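Local coordinates for protein lactate dehydrogenase, adjacent gene encodes predicted malate dehydrogenase (Cryptosporidium parvum, PDB 4ND3) that probably interconverts (S)-lactate and pyruvate, with NAD(+) and NADH as the redox pair, as an L-lactate dehydrogenase of the LDH/MDH superfamily, at residues R5-I10 / D26-V31. Numbering follows the deposited sequence.
Sequences RKIAVI and DNLADV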
ATOM      1  N   ARG A   5      14.657   4.212 -10.522  1.00 34.87           N
ATOM      2  CA  ARG A   5      14.310   5.627 -10.557  1.00 33.99           C
ATOM      3  C   ARG A   5      15.135   6.346  -9.503  1.00 32.57           C
ATOM      4  O   ARG A   5      15.445   5.775  -8.460  1.00 32.89           O
ATOM      5  CB  ARG A   5      12.821   5.848 -10.273  1.00 34.56           C
ATOM      6  CG  ARG A   5      11.863   5.095 -11.184  1.00 36.17           C
ATOM      7  CD  ARG A   5      12.182   5.285 -12.659  1.00 37.08           C
ATOM      8  NE  ARG A   5      11.080   4.832 -13.509  1.00 38.79           N
ATOM      9  CZ  ARG A   5      11.144   4.687 -14.833  1.00 40.34           C
ATOM     10  NH1 ARG A   5      12.269   4.947 -15.496  1.00 40.75           N
ATOM     11  NH2 ARG A   5      10.075   4.269 -15.503  1.00 40.47           N
ATOM     12  N   LYS A   6      15.480   7.597  -9.770  1.00 31.86           N
ATOM     13  CA  LYS A   6      16.360   8.352  -8.885  1.00 31.74           C
ATOM     14  C   LYS A   6      15.825   9.751  -8.619  1.00 29.98           C
ATOM     15  O   LYS A   6      15.603  10.525  -9.551  1.00 29.17           O
ATOM     16  CB  LYS A   6      17.759   8.432  -9.502  1.00 32.58           C
ATOM     17  CG  LYS A   6      18.821   9.001  -8.583  1.00 34.21           C
ATOM     18  CD  LYS A   6      20.192   8.962  -9.248  1.00 34.75           C
ATOM     19  CE  LYS A   6      21.237   9.639  -8.380  1.00 36.01           C
ATOM     20  NZ  LYS A   6      22.569   9.697  -9.041  1.00 36.32           N
ATOM     21  N   ILE A   7      15.622  10.071  -7.342  1.00 28.71           N
ATOM     22  CA  ILE A   7      15.210  11.406  -6.941  1.00 28.82           C
ATOM     23  C   ILE A   7      16.316  12.064  -6.135  1.00 29.11           C
ATOM     24  O   ILE A   7      16.792  11.496  -5.156  1.00 30.26           O
ATOM     25  CB  ILE A   7      13.922  11.386  -6.091  1.00 27.92           C
ATOM     26  CG1 ILE A   7      12.770  10.781  -6.904  1.00 28.02           C
ATOM     27  CG2 ILE A   7      13.585  12.796  -5.621  1.00 27.79           C
ATOM     28  CD1 ILE A   7      11.509  10.530  -6.103  1.00 28.15           C
ATOM     29  N   ALA A   8      16.710  13.263  -6.553  1.00 29.78           N
ATOM     30  CA  ALA A   8      17.680  14.070  -5.822  1.00 30.36           C
ATOM     31  C   ALA A   8      16.946  15.118  -5.006  1.00 30.32           C
ATOM     32  O   ALA A   8      16.156  15.892  -5.548  1.00 31.42           O
ATOM     33  CB  ALA A   8      18.649  14.739  -6.779  1.00 30.69           C
ATOM     34  N   VAL A   9      17.199  15.129  -3.702  1.00 29.26           N
ATOM     35  CA  VAL A   9      16.633  16.127  -2.814  1.00 29.23           C
ATOM     36  C   VAL A   9      17.730  17.119  -2.418  1.00 30.11           C
ATOM     37  O   VAL A   9      18.668  16.770  -1.693  1.00 29.15           O
ATOM     38  CB  VAL A   9      16.026  15.473  -1.560  1.00 28.70           C
ATOM     39  CG1 VAL A   9      15.373  16.524  -0.684  1.00 28.53           C
ATOM     40  CG2 VAL A   9      15.016  14.403  -1.956  1.00 29.28           C
ATOM     41  N   ILE A  10      17.607  18.353  -2.901  1.00 31.05           N
ATOM     42  CA  ILE A  10      18.606  19.387  -2.650  1.00 31.38           C
ATOM     43  C   ILE A  10      18.185  20.205  -1.440  1.00 31.19           C
ATOM     44  O   ILE A  10      17.302  21.064  -1.525  1.00 30.25           O
ATOM     45  CB  ILE A  10      18.803  20.316  -3.862  1.00 31.94           C
ATOM     46  CG1 ILE A  10      18.885  19.514  -5.166  1.00 32.85           C
ATOM     47  CG2 ILE A  10      20.049  21.175  -3.665  1.00 31.97           C
ATOM     48  CD1 ILE A  10      19.908  18.395  -5.171  1.00 34.11           C
ATOM     49  N   ASP A  26       7.630   4.279   0.198  1.00 31.42           N
ATOM     50  CA  ASP A  26       6.818   3.869  -0.952  1.00 32.07           C
ATOM     51  C   ASP A  26       7.599   3.086  -2.016  1.00 32.09           C
ATOM     52  O   ASP A  26       6.999   2.577  -2.964  1.00 31.32           O
ATOM     53  CB  ASP A  26       6.171   5.096  -1.608  1.00 32.69           C
ATOM     54  CG  ASP A  26       5.169   5.796  -0.702  1.00 33.45           C
ATOM     55  OD1 ASP A  26       4.705   5.197   0.288  1.00 34.66           O
ATOM     56  OD2 ASP A  26       4.834   6.962  -0.989  1.00 35.45           O
ATOM     57  N   ASN A  27       8.922   2.991  -1.862  1.00 31.68           N
ATOM     58  CA  ASN A  27       9.795   2.407  -2.884  1.00 31.57           C
ATOM     59  C   ASN A  27       9.550   3.037  -4.262  1.00 30.50           C
ATOM     60  O   ASN A  27       9.530   2.349  -5.284  1.00 29.71           O
ATOM     61  CB  ASN A  27       9.635   0.882  -2.936  1.00 32.51           C
ATOM     62  CG  ASN A  27      10.726   0.198  -3.751  1.00 33.45           C
ATOM     63  OD1 ASN A  27      11.859   0.669  -3.838  1.00 35.06           O
ATOM     64  ND2 ASN A  27      10.384  -0.927  -4.346  1.00 35.44           N
ATOM     65  N   LEU A  28       9.361   4.355  -4.266  1.00 29.96           N
ATOM     66  CA  LEU A  28       9.120   5.117  -5.492  1.00 29.78           C
ATOM     67  C   LEU A  28      10.400   5.290  -6.306  1.00 29.77           C
ATOM     68  O   LEU A  28      10.359   5.323  -7.535  1.00 29.31           O
ATOM     69  CB  LEU A  28       8.540   6.495  -5.148  1.00 29.69           C
ATOM     70  CG  LEU A  28       8.272   7.463  -6.305  1.00 29.90           C
ATOM     71  CD1 LEU A  28       7.192   6.914  -7.219  1.00 29.71           C
ATOM     72  CD2 LEU A  28       7.894   8.842  -5.783  1.00 29.33           C
ATOM     73  N   ALA A  29      11.530   5.413  -5.610  1.00 28.83           N
ATOM     74  CA  ALA A  29      12.821   5.655  -6.250  1.00 28.72           C
ATOM     75  C   ALA A  29      13.959   5.507  -5.244  1.00 28.77           C
ATOM     76  O   ALA A  29      13.727   5.384  -4.042  1.00 25.85           O
ATOM     77  CB  ALA A  29      12.854   7.055  -6.843  1.00 28.99           C
ATOM     78  N   ASP A  30      15.188   5.521  -5.748  1.00 29.47           N
ATOM     79  CA  ASP A  30      16.345   5.758  -4.893  1.00 30.89           C
ATOM     80  C   ASP A  30      16.413   7.252  -4.629  1.00 30.24           C
ATOM     81  O   ASP A  30      15.955   8.051  -5.445  1.00 29.85           O
ATOM     82  CB  ASP A  30      17.641   5.291  -5.558  1.00 31.91           C
ATOM     83  CG  ASP A  30      17.754   3.786  -5.623  1.00 32.80           C
ATOM     84  OD1 ASP A  30      17.051   3.078  -4.869  1.00 34.01           O
ATOM     85  OD2 ASP A  30      18.572   3.305  -6.428  1.00 35.17           O
ATOM     86  N   VAL A  31      16.975   7.618  -3.482  1.00 30.59           N
ATOM     87  CA  VAL A  31      17.047   9.010  -3.062  1.00 31.13           C
ATOM     88  C   VAL A  31      18.488   9.429  -2.805  1.00 32.04           C
ATOM     89  O   VAL A  31      19.250   8.694  -2.166  1.00 32.19           O
ATOM     90  CB  VAL A  31      16.237   9.247  -1.771  1.00 31.07           C
ATOM     91  CG1 VAL A  31      16.368  10.694  -1.314  1.00 31.17           C
ATOM     92  CG2 VAL A  31      14.775   8.878  -1.987  1.00 31.26           C
TER
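The carbonyl oxygen of Asp30 is held by Ile7 N, which donates a nearly straight hydrogen bond to Asp30 O (2.8 Å, 177° at the hydrogen); Lys6 CA adds a weaker, supplementary CA-H...O contact to that oxygen at 3.5 Å. One step back, Asp30 N donates a hydrogen bond to Arg5 O (2.7 Å). Asp30 thus both gives and accepts, the ladder expected of parallel strands, with Lys6 beside Asp30 and Ile7 beside Val31. These are the two strands of the first beta-alpha-beta crossover of the Rossmann NAD-binding domain; helix 14-26 links them, and Asn27, with positive phi, follows it in a Schellman motif. The face bearing Ile7 and Val31 meets that helix, which suits branched aliphatic residues. Ile7 CG1, set anti to its carbonyl carbon (chi1 -61°), lies 3.7 Å from Ala29 CB, where a small methyl fits close to the strand. Under helix 234-248 the side chains of Ile7 and Leu28 cross at about a right angle, Ile7 CD1 4.0 Å from Leu28 CD2. Further along, Val9 CG2 meets Val31 CG1 at 4.0 Å, near Gly16 of the glycine-rich loop predicted to bind NAD(+). Charged ends suit the other face: Asp30 OD1 pairs with Arg4 and Lys60 N, while Lys6 extends to Ser71 O.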